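Local coordinates for DNA repair protein PprA (Deinococcus deserti, PDB 6MC8) that probably binds DNA and takes part in the repair of radiation-induced damage and in genome segregation, probably by forming filaments, at residues Leu161-Trp172 / Arg182-Glu193; Phe257-Arg265 / Glu283-Gln292. The protein carries 2 engineered substitutions. All coordinates share one frame; numbering follows the deposited sequence.

Contact 1: residues Leu161-Trp172 / Arg182-Glu193; sequences LIEDARDFETHW and RTWRQGETLAVE
Arg-182 lies flat against the indole of Trp-172. Its CD sits over the centre of the six-membered ring, 3.8 Å from the centroid, in a CH-pi contact. Its guanidinium follows over the same face, the two planes only 18° apart. Its CG stands between the backbone N and the carbonyl carbon (chi1 61°), and the extended chain runs along the indole. In the plane of the guanidinium, NE and NH2 both donate to Glu-193 OE1 in a side-on salt bridge, with NE 2.9 Å from that oxygen. With an alanine here, this face of Trp-172 would probably lose its cover and the Glu-193 carboxylate its cationic mate. Ser-261 holds the other oxygen of Glu-193, and Ser-138 O accepts the indole N-H.

Arg-185 works at the other end. Its chain bends at chi3 (-73°) and turns the guanidinium toward the end of helix 156-163. NH1 donates to Leu-161 O at 2.7 Å, in both the guanidinium and the carbonyl plane. NH2 meets a lone pair of Ile-162 O, and also donates to Gly-271 O. This positive group would probably be stabilised by the carbonyls at the helix end. The Phe-168 ring is sandwiched: Leu-161 CB lies over one face, and the backbone N of Arg-185 is offset over the opposite one.

The backbones position these groups. Arg-185 N donates to Phe-168 O, and Thr-170 N to Thr-183 O at 2.8 Å. Thr-170 OG1 accepts from Thr-183 N at 2.9 Å, so a side chain replaces a carbonyl in the ladder. At the turn, Asp-167 OD1 receives Gly-187 N, and a water links that oxygen to Gly-187 O. The arrangement is an antiparallel beta meander: strands 168-176, 179-186 and 189-195, the last two joined by a type II' turn.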
loop_
_atom_site.group_PDB
_atom_site.type_symbol
_atom_site.label_atom_id
_atom_site.label_comp_id
_atom_site.label_asym_id
_atom_site.label_seq_id
_atom_site.Cartn_x
_atom_site.Cartn_y
_atom_site.Cartn_z
ATOM N N LEU A 161 6.380 3.647 -10.721
ATOM C CA LEU A 161 5.378 3.801 -9.668
ATOM C C LEU A 161 3.960 3.695 -10.223
ATOM O O LEU A 161 3.063 3.161 -9.564
ATOM C CB LEU A 161 5.578 5.137 -8.952
ATOM C CG LEU A 161 6.821 5.317 -8.080
ATOM C CD1 LEU A 161 6.992 6.769 -7.705
ATOM C CD2 LEU A 161 6.747 4.467 -6.839
ATOM N N ILE A 162 3.742 4.192 -11.438
ATOM C CA ILE A 162 2.414 4.126 -12.042
ATOM C C ILE A 162 2.141 2.726 -12.581
ATOM O O ILE A 162 1.086 2.140 -12.315
ATOM C CB ILE A 162 2.272 5.208 -13.131
ATOM C CG1 ILE A 162 2.201 6.597 -12.502
ATOM C CG2 ILE A 162 1.050 4.995 -13.970
ATOM C CD1 ILE A 162 2.393 7.710 -13.489
ATOM N N GLU A 163 3.096 2.158 -13.321
ATOM C CA GLU A 163 2.877 0.863 -13.963
ATOM C C GLU A 163 2.902 -0.281 -12.959
ATOM O O GLU A 163 2.022 -1.149 -12.970
ATOM C CB GLU A 163 3.930 0.620 -15.042
ATOM C CG GLU A 163 3.794 1.459 -16.286
ATOM C CD GLU A 163 4.914 1.209 -17.269
ATOM O OE1 GLU A 163 5.895 0.543 -16.893
ATOM O OE2 GLU A 163 4.808 1.661 -18.422
ATOM N N ASP A 164 3.904 -0.304 -12.086
ATOM C CA ASP A 164 4.257 -1.507 -11.352
ATOM C C ASP A 164 3.921 -1.453 -9.871
ATOM O O ASP A 164 3.808 -2.505 -9.241
ATOM C CB ASP A 164 5.755 -1.787 -11.512
ATOM C CG ASP A 164 6.146 -2.028 -12.946
ATOM O OD1 ASP A 164 5.323 -2.569 -13.706
ATOM O OD2 ASP A 164 7.271 -1.649 -13.321
ATOM N N ALA A 165 3.757 -0.275 -9.296
ATOM C CA ALA A 165 3.622 -0.200 -7.854
ATOM C C ALA A 165 2.161 -0.204 -7.423
ATOM O O ALA A 165 1.235 -0.049 -8.218
ATOM C CB ALA A 165 4.325 1.045 -7.318
ATOM N N ARG A 166 1.981 -0.401 -6.124
ATOM C CA ARG A 166 0.739 -0.208 -5.389
ATOM C C ARG A 166 0.698 1.243 -4.928
ATOM O O ARG A 166 1.144 2.116 -5.678
ATOM C CB ARG A 166 0.637 -1.204 -4.243
ATOM C CG ARG A 166 0.521 -2.632 -4.744
ATOM C CD ARG A 166 0.719 -3.646 -3.649
ATOM N NE ARG A 166 0.733 -5.007 -4.174
ATOM C CZ ARG A 166 -0.291 -5.847 -4.118
ATOM N NH1 ARG A 166 -1.410 -5.491 -3.515
ATOM N NH2 ARG A 166 -0.178 -7.059 -4.633
ATOM N N ASP A 167 0.018 1.517 -3.812
ATOM C CA ASP A 167 -0.051 2.860 -3.241
ATOM C C ASP A 167 1.319 3.521 -3.127
ATOM O O ASP A 167 2.271 2.938 -2.611
ATOM C CB ASP A 167 -0.685 2.832 -1.850
ATOM C CG ASP A 167 -2.101 2.319 -1.859
ATOM O OD1 ASP A 167 -2.713 2.256 -2.939
ATOM O OD2 ASP A 167 -2.621 2.028 -0.766
ATOM N N PHE A 168 1.418 4.734 -3.662
ATOM C CA PHE A 168 2.624 5.539 -3.573
ATOM C C PHE A 168 2.190 6.993 -3.476
ATOM O O PHE A 168 1.029 7.316 -3.720
ATOM C CB PHE A 168 3.559 5.319 -4.778
ATOM C CG PHE A 168 3.056 5.910 -6.069
ATOM C CD1 PHE A 168 2.145 5.228 -6.852
ATOM C CD2 PHE A 168 3.534 7.133 -6.525
ATOM C CE1 PHE A 168 1.689 5.773 -8.038
ATOM C CE2 PHE A 168 3.076 7.675 -7.703
ATOM C CZ PHE A 168 2.157 6.992 -8.461
ATOM N N GLU A 169 3.111 7.862 -3.093
ATOM C CA GLU A 169 2.733 9.289 -3.043
ATOM C C GLU A 169 3.995 10.094 -3.270
ATOM O O GLU A 169 4.985 9.783 -2.695
ATOM C CB GLU A 169 2.202 9.690 -1.674
ATOM C CG GLU A 169 1.887 11.151 -1.572
ATOM C CD GLU A 169 1.315 11.550 -0.246
ATOM O OE1 GLU A 169 1.124 10.660 0.606
ATOM O OE2 GLU A 169 1.057 12.755 -0.055
ATOM N N THR A 170 3.943 11.064 -4.147
ATOM C CA THR A 170 5.122 11.932 -4.349
ATOM C C THR A 170 5.007 13.189 -3.496
ATOM O O THR A 170 3.925 13.556 -3.066
ATOM C CB THR A 170 5.409 12.285 -5.804
ATOM O OG1 THR A 170 4.427 13.184 -6.269
ATOM C CG2 THR A 170 5.401 11.103 -6.725
ATOM N N HIS A 171 6.162 13.778 -3.238
ATOM C CA HIS A 171 6.330 15.088 -2.582
ATOM C C HIS A 171 6.083 16.157 -3.640
ATOM O O HIS A 171 6.044 15.877 -4.807
ATOM C CB HIS A 171 7.756 15.274 -2.046
ATOM C CG HIS A 171 8.084 14.736 -0.692
ATOM N ND1 HIS A 171 7.552 15.225 0.445
ATOM C CD2 HIS A 171 8.968 13.814 -0.296
ATOM C CE1 HIS A 171 8.045 14.587 1.463
ATOM N NE2 HIS A 171 8.895 13.734 1.044
ATOM N N TRP A 172 5.961 17.392 -3.223
ATOM C CA TRP A 172 5.774 18.484 -4.165
ATOM C C TRP A 172 6.990 18.618 -5.073
ATOM O O TRP A 172 8.134 18.526 -4.627
ATOM C CB TRP A 172 5.544 19.799 -3.427
ATOM C CG TRP A 172 4.260 19.914 -2.677
ATOM C CD1 TRP A 172 4.092 19.864 -1.330
ATOM C CD2 TRP A 172 2.958 20.092 -3.234
ATOM N NE1 TRP A 172 2.772 20.016 -1.010
ATOM C CE2 TRP A 172 2.052 20.153 -2.165
ATOM C CE3 TRP A 172 2.472 20.206 -4.536
ATOM C CZ2 TRP A 172 0.691 20.332 -2.356
ATOM C CZ3 TRP A 172 1.127 20.374 -4.723
ATOM C CH2 TRP A 172 0.247 20.435 -3.639
ATOM N N ARG A 182 2.002 17.048 -7.493
ATOM C CA ARG A 182 2.286 15.771 -6.857
ATOM C C ARG A 182 1.304 14.718 -7.350
ATOM O O ARG A 182 0.196 15.031 -7.788
ATOM C CB ARG A 182 2.244 15.871 -5.326
ATOM C CG ARG A 182 0.924 16.301 -4.731
ATOM C CD ARG A 182 1.080 16.467 -3.240
ATOM N NE ARG A 182 -0.103 17.012 -2.593
ATOM C CZ ARG A 182 -0.194 17.240 -1.289
ATOM N NH1 ARG A 182 0.827 16.962 -0.500
ATOM N NH2 ARG A 182 -1.301 17.747 -0.775
ATOM N N THR A 183 1.731 13.463 -7.272
ATOM C CA THR A 183 1.007 12.323 -7.813
ATOM C C THR A 183 0.936 11.232 -6.755
ATOM O O THR A 183 1.930 10.957 -6.079
ATOM C CB THR A 183 1.702 11.809 -9.090
ATOM O OG1 THR A 183 1.627 12.812 -10.111
ATOM C CG2 THR A 183 1.090 10.509 -9.598
ATOM N N TRP A 184 -0.239 10.626 -6.592
ATOM C CA TRP A 184 -0.369 9.545 -5.631
ATOM C C TRP A 184 -1.388 8.523 -6.111
ATOM O O TRP A 184 -2.301 8.839 -6.877
ATOM C CB TRP A 184 -0.741 10.082 -4.244
ATOM C CG TRP A 184 -2.133 10.611 -4.076
ATOM C CD1 TRP A 184 -3.178 9.975 -3.485
ATOM C CD2 TRP A 184 -2.635 11.872 -4.526
ATOM N NE1 TRP A 184 -4.291 10.768 -3.509
ATOM C CE2 TRP A 184 -3.988 11.939 -4.148
ATOM C CE3 TRP A 184 -2.072 12.953 -5.211
ATOM C CZ2 TRP A 184 -4.784 13.046 -4.420
ATOM C CZ3 TRP A 184 -2.867 14.047 -5.481
ATOM C CH2 TRP A 184 -4.208 14.082 -5.094
ATOM N N ARG A 185 -1.202 7.285 -5.663
ATOM C CA ARG A 185 -2.155 6.203 -5.859
ATOM C C ARG A 185 -2.676 5.743 -4.506
ATOM O O ARG A 185 -1.898 5.566 -3.567
ATOM C CB ARG A 185 -1.525 5.022 -6.613
ATOM C CG ARG A 185 -2.448 3.812 -6.738
ATOM C CD ARG A 185 -1.879 2.671 -7.551
ATOM N NE ARG A 185 -1.868 2.972 -8.973
ATOM C CZ ARG A 185 -0.770 3.080 -9.701
ATOM N NH1 ARG A 185 0.413 2.895 -9.142
ATOM N NH2 ARG A 185 -0.855 3.361 -10.990
ATOM N N GLN A 186 -3.991 5.574 -4.403
ATOM C CA GLN A 186 -4.612 4.961 -3.236
ATOM C C GLN A 186 -5.561 3.880 -3.731
ATOM O O GLN A 186 -6.649 4.183 -4.227
ATOM C CB GLN A 186 -5.349 5.987 -2.381
ATOM C CG GLN A 186 -5.838 5.416 -1.072
ATOM C CD GLN A 186 -6.527 6.442 -0.217
ATOM O OE1 GLN A 186 -6.723 7.580 -0.633
ATOM N NE2 GLN A 186 -6.891 6.053 0.994
ATOM N N GLY A 187 -5.146 2.625 -3.598
ATOM C CA GLY A 187 -5.932 1.513 -4.086
ATOM C C GLY A 187 -5.896 1.398 -5.592
ATOM O O GLY A 187 -4.840 1.150 -6.178
ATOM N N GLU A 188 -7.044 1.575 -6.234
ATOM C CA GLU A 188 -7.138 1.536 -7.684
ATOM C C GLU A 188 -7.123 2.921 -8.306
ATOM O O GLU A 188 -7.147 3.035 -9.533
ATOM C CB GLU A 188 -8.407 0.794 -8.110
ATOM C CG GLU A 188 -8.450 -0.661 -7.682
ATOM C CD GLU A 188 -7.395 -1.503 -8.361
ATOM O OE1 GLU A 188 -7.072 -1.227 -9.534
ATOM O OE2 GLU A 188 -6.883 -2.440 -7.715
ATOM N N THR A 189 -7.070 3.969 -7.492
ATOM C CA THR A 189 -7.243 5.340 -7.947
ATOM C C THR A 189 -5.887 6.024 -8.067
ATOM O O THR A 189 -5.213 6.245 -7.058
ATOM C CB THR A 189 -8.137 6.115 -6.981
ATOM O OG1 THR A 189 -9.389 5.440 -6.834
ATOM C CG2 THR A 189 -8.390 7.514 -7.500
ATOM N N LEU A 190 -5.495 6.361 -9.290
ATOM C CA LEU A 190 -4.363 7.243 -9.528
ATOM C C LEU A 190 -4.854 8.681 -9.503
ATOM O O LEU A 190 -5.919 8.987 -10.041
ATOM C CB LEU A 190 -3.690 6.947 -10.870
ATOM C CG LEU A 190 -2.443 7.769 -11.206
ATOM C CD1 LEU A 190 -1.310 7.438 -10.263
ATOM C CD2 LEU A 190 -2.022 7.588 -12.640
ATOM N N ALA A 191 -4.089 9.558 -8.870
ATOM C CA ALA A 191 -4.503 10.941 -8.719
ATOM C C ALA A 191 -3.312 11.875 -8.841
ATOM O O ALA A 191 -2.180 11.500 -8.531
ATOM C CB ALA A 191 -5.202 11.151 -7.388
ATOM N N VAL A 192 -3.576 13.094 -9.298
ATOM C CA VAL A 192 -2.553 14.119 -9.447
ATOM C C VAL A 192 -3.152 15.462 -9.042
ATOM O O VAL A 192 -4.305 15.768 -9.369
ATOM C CB VAL A 192 -1.970 14.133 -10.880
ATOM C CG1 VAL A 192 -3.034 14.337 -11.930
ATOM C CG2 VAL A 192 -0.884 15.180 -11.027
ATOM N N GLU A 193 -2.396 16.228 -8.261
ATOM C CA GLU A 193 -2.794 17.552 -7.811
ATOM C C GLU A 193 -1.882 18.575 -8.464
ATOM O O GLU A 193 -0.673 18.359 -8.553
ATOM C CB GLU A 193 -2.714 17.664 -6.288
ATOM C CG GLU A 193 -3.159 19.003 -5.731
ATOM C CD GLU A 193 -3.044 19.079 -4.231
ATOM O OE1 GLU A 193 -2.581 18.101 -3.618
ATOM O OE2 GLU A 193 -3.418 20.116 -3.660
HETATM O O HOH W 1 -2.489 0.073 -5.369
#

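Contact 2: residues Phe257-Arg265 / Glu283-Gln292; sequences FAVSSAVVR and EATETLDELQ
Glu-283 lays its aliphatic chain and carboxylate against Val-264, with OE1 3.4 Å from CG1. The side chain is extended, CG anti to the backbone N (chi1 178°), and crosses the valine at a slant. One residue on, Ala-284 CB packs against Val-264 CG2 at 3.7 Å. The carbonyl oxygen of Ala-284 meets Ala-262 CB at 3.4 Å. Strand and helix come closest here in CA-CA terms, 5.3 Å between Ala-262 and Ala-284, and both residues are small.

A turn later, Thr-287 touches the methyl of Ala-262 through CB and CG2. Its hydroxyl turns back to its own helix and donates to Glu-283 O, which also accepts the Thr-287 amide. Leu-288 follows, its CB 3.9 Å from Ala-262 CB. Its CD1 reaches further, to the backbone of Ser-260 and to Val-259 CG1. The Leu-288 and Val-259 side chains slide past each other in opposite directions. Leu-291 offers CB to the same Val-259 methyl at 3.9 Å, the two side chains crossing at about a right angle.

Gln-292 closes the row. Its NE2 donates to Val-259 O at 3.2 Å, from above the carbonyl plane rather than along a lone pair. Arg-196 bonds the OE1 of the same amide, which probably helps fix how the amide is turned.

The axes of strand 261-265 and helix 283-292 run 146° apart in direction and 7.3 Å apart at closest approach. The contact is mainly apolar, and its single cross-segment hydrogen bond lies at the Val-259 end. Strand and helix are therefore probably held chiefly by burial of methyl groups, while the glutamine ties down the chain leading into the strand.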
loop_
_atom_site.group_PDB
_atom_site.type_symbol
_atom_site.label_atom_id
_atom_site.label_comp_id
_atom_site.label_asym_id
_atom_site.label_seq_id
_atom_site.Cartn_x
_atom_site.Cartn_y
_atom_site.Cartn_z
ATOM N N PHE A 257 -12.579 31.966 1.048
ATOM C CA PHE A 257 -12.269 30.755 0.307
ATOM C C PHE A 257 -11.787 31.137 -1.081
ATOM O O PHE A 257 -12.391 31.980 -1.745
ATOM C CB PHE A 257 -13.488 29.833 0.209
ATOM C CG PHE A 257 -13.837 29.150 1.494
ATOM C CD1 PHE A 257 -13.239 27.952 1.833
ATOM C CD2 PHE A 257 -14.748 29.710 2.371
ATOM C CE1 PHE A 257 -13.552 27.319 3.010
ATOM C CE2 PHE A 257 -15.057 29.086 3.556
ATOM C CZ PHE A 257 -14.463 27.886 3.872
ATOM N N ALA A 258 -10.695 30.516 -1.512
ATOM C CA ALA A 258 -10.144 30.754 -2.833
ATOM C C ALA A 258 -9.733 29.429 -3.456
ATOM O O ALA A 258 -9.489 28.445 -2.761
ATOM C CB ALA A 258 -8.949 31.710 -2.779
ATOM N N VAL A 259 -9.659 29.422 -4.784
ATOM C CA VAL A 259 -9.196 28.259 -5.533
ATOM C C VAL A 259 -7.679 28.289 -5.615
ATOM O O VAL A 259 -7.093 29.266 -6.089
ATOM C CB VAL A 259 -9.818 28.221 -6.938
ATOM C CG1 VAL A 259 -9.167 27.143 -7.782
ATOM C CG2 VAL A 259 -11.284 27.954 -6.846
ATOM N N SER A 260 -7.043 27.213 -5.157
ATOM C CA SER A 260 -5.601 27.077 -5.263
ATOM C C SER A 260 -5.144 25.760 -5.870
ATOM O O SER A 260 -3.972 25.651 -6.236
ATOM C CB SER A 260 -4.938 27.244 -3.887
ATOM O OG SER A 260 -5.261 26.174 -3.026
ATOM N N SER A 261 -6.017 24.766 -6.003
ATOM C CA SER A 261 -5.609 23.481 -6.541
ATOM C C SER A 261 -6.643 22.969 -7.533
ATOM O O SER A 261 -7.703 23.563 -7.728
ATOM C CB SER A 261 -5.386 22.444 -5.434
ATOM O OG SER A 261 -4.282 22.785 -4.625
ATOM N N ALA A 262 -6.294 21.861 -8.178
ATOM C CA ALA A 262 -7.185 21.102 -9.038
ATOM C C ALA A 262 -6.688 19.667 -9.076
ATOM O O ALA A 262 -5.499 19.423 -9.289
ATOM C CB ALA A 262 -7.250 21.685 -10.452
ATOM N N VAL A 263 -7.596 18.721 -8.858
ATOM C CA VAL A 263 -7.251 17.311 -8.730
ATOM C C VAL A 263 -7.958 16.523 -9.825
ATOM O O VAL A 263 -9.168 16.670 -10.024
ATOM C CB VAL A 263 -7.623 16.770 -7.333
ATOM C CG1 VAL A 263 -7.272 15.302 -7.207
ATOM C CG2 VAL A 263 -6.941 17.574 -6.245
ATOM N N VAL A 264 -7.201 15.690 -10.537
ATOM C CA VAL A 264 -7.745 14.757 -11.516
ATOM C C VAL A 264 -7.467 13.342 -11.029
ATOM O O VAL A 264 -6.335 13.023 -10.650
ATOM C CB VAL A 264 -7.152 14.992 -12.918
ATOM C CG1 VAL A 264 -7.658 13.956 -13.899
ATOM C CG2 VAL A 264 -7.512 16.365 -13.411
ATOM N N ARG A 265 -8.499 12.501 -11.027
ATOM C CA ARG A 265 -8.398 11.130 -10.554
ATOM C C ARG A 265 -8.749 10.154 -11.670
ATOM O O ARG A 265 -9.491 10.484 -12.599
ATOM C CB ARG A 265 -9.311 10.894 -9.351
ATOM C CG ARG A 265 -8.876 11.639 -8.110
ATOM C CD ARG A 265 -9.835 11.419 -6.967
ATOM N NE ARG A 265 -9.424 12.131 -5.765
ATOM C CZ ARG A 265 -9.781 13.374 -5.474
ATOM N NH1 ARG A 265 -10.551 14.058 -6.303
ATOM N NH2 ARG A 265 -9.359 13.937 -4.358
ATOM N N GLU A 283 -4.720 18.133 -17.717
ATOM C CA GLU A 283 -6.096 18.515 -17.420
ATOM C C GLU A 283 -6.172 19.369 -16.162
ATOM O O GLU A 283 -6.880 20.379 -16.138
ATOM C CB GLU A 283 -6.970 17.269 -17.267
ATOM C CG GLU A 283 -8.417 17.560 -16.906
ATOM C CD GLU A 283 -9.238 16.307 -16.708
ATOM O OE1 GLU A 283 -8.686 15.205 -16.870
ATOM O OE2 GLU A 283 -10.433 16.423 -16.375
ATOM N N ALA A 284 -5.436 18.985 -15.117
ATOM C CA ALA A 284 -5.510 19.690 -13.842
ATOM C C ALA A 284 -4.886 21.076 -13.929
ATOM O O ALA A 284 -5.329 22.004 -13.248
ATOM C CB ALA A 284 -4.830 18.866 -12.751
ATOM N N THR A 285 -3.860 21.232 -14.766
ATOM C CA THR A 285 -3.245 22.540 -14.960
ATOM C C THR A 285 -4.183 23.478 -15.715
ATOM O O THR A 285 -4.334 24.648 -15.349
ATOM C CB THR A 285 -1.914 22.373 -15.697
ATOM O OG1 THR A 285 -1.039 21.552 -14.917
ATOM C CG2 THR A 285 -1.246 23.708 -15.935
ATOM N N GLU A 286 -4.838 22.970 -16.762
ATOM C CA GLU A 286 -5.833 23.760 -17.480
ATOM C C GLU A 286 -7.060 24.035 -16.622
ATOM O O GLU A 286 -7.691 25.087 -16.755
ATOM C CB GLU A 286 -6.237 23.055 -18.776
ATOM C CG GLU A 286 -5.231 23.179 -19.903
ATOM C CD GLU A 286 -5.216 24.572 -20.522
ATOM O OE1 GLU A 286 -6.292 25.198 -20.612
ATOM O OE2 GLU A 286 -4.130 25.043 -20.914
ATOM N N THR A 287 -7.418 23.098 -15.744
ATOM C CA THR A 287 -8.548 23.324 -14.851
ATOM C C THR A 287 -8.200 24.361 -13.789
ATOM O O THR A 287 -9.020 25.225 -13.468
ATOM C CB THR A 287 -8.987 22.005 -14.209
ATOM O OG1 THR A 287 -9.295 21.059 -15.234
ATOM C CG2 THR A 287 -10.220 22.195 -13.359
ATOM N N LEU A 288 -6.969 24.320 -13.270
ATOM C CA LEU A 288 -6.550 25.293 -12.267
ATOM C C LEU A 288 -6.424 26.692 -12.856
ATOM O O LEU A 288 -6.801 27.676 -12.211
ATOM C CB LEU A 288 -5.228 24.866 -11.629
ATOM C CG LEU A 288 -4.664 25.825 -10.579
ATOM C CD1 LEU A 288 -5.612 25.966 -9.412
ATOM C CD2 LEU A 288 -3.301 25.392 -10.111
ATOM N N ASP A 289 -5.905 26.799 -14.080
ATOM C CA ASP A 289 -5.733 28.110 -14.698
ATOM C C ASP A 289 -7.076 28.737 -15.038
ATOM O O ASP A 289 -7.254 29.951 -14.911
ATOM C CB ASP A 289 -4.859 28.006 -15.949
ATOM C CG ASP A 289 -3.409 27.718 -15.626
ATOM O OD1 ASP A 289 -2.972 28.045 -14.508
ATOM O OD2 ASP A 289 -2.700 27.187 -16.502
ATOM N N GLU A 290 -8.043 27.919 -15.448
ATOM C CA GLU A 290 -9.349 28.461 -15.802
ATOM C C GLU A 290 -10.161 28.829 -14.565
ATOM O O GLU A 290 -10.848 29.856 -14.557
ATOM C CB GLU A 290 -10.108 27.475 -16.693
ATOM C CG GLU A 290 -11.515 27.929 -17.052
ATOM C CD GLU A 290 -11.552 29.260 -17.795
ATOM O OE1 GLU A 290 -10.636 29.550 -18.593
ATOM O OE2 GLU A 290 -12.492 30.041 -17.545
ATOM N N LEU A 291 -10.076 28.020 -13.506
ATOM C CA LEU A 291 -10.817 28.312 -12.282
ATOM C C LEU A 291 -10.301 29.565 -11.592
ATOM O O LEU A 291 -11.075 30.306 -10.981
ATOM C CB LEU A 291 -10.753 27.125 -11.330
ATOM C CG LEU A 291 -11.629 25.926 -11.659
ATOM C CD1 LEU A 291 -11.182 24.777 -10.811
ATOM C CD2 LEU A 291 -13.077 26.246 -11.389
ATOM N N GLN A 292 -9.001 29.828 -11.695
ATOM C CA GLN A 292 -8.455 31.044 -11.107
ATOM C C GLN A 292 -8.756 32.264 -11.969
ATOM O O GLN A 292 -8.938 33.365 -11.442
ATOM C CB GLN A 292 -6.955 30.884 -10.875
ATOM C CG GLN A 292 -6.631 29.990 -9.698
ATOM C CD GLN A 292 -5.147 29.781 -9.497
ATOM O OE1 GLN A 292 -4.335 30.107 -10.357
ATOM N NE2 GLN A 292 -4.783 29.277 -8.335
#

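Overall arrangement
Contacts 1 and 2 belong to one four-stranded antiparallel sheet. Contact 1 covers the outermost strand 168-176 and the hairpin beside it; contact 2 packs the other outermost strand, 261-267, on helix 274-304. Their centres lie about 19 Å apart. They join where strands 189-195 and 261-267 are neighbours: Val-192 N probably bonds Val-264 O, and the Glu-193 carboxylate reaches the Ser-261 hydroxyl. Helix 274-304 also reaches contact 1 through Trp-277. Both are largely buried. The centre of contact 2 lies about 8 Å from that of the chain, that of contact 1 about 21 Å, where the second subunit touches 161-166. Salt-bridged and aromatic side chains and backbone bonds hold contact 1, mostly aliphatic packing contact 2.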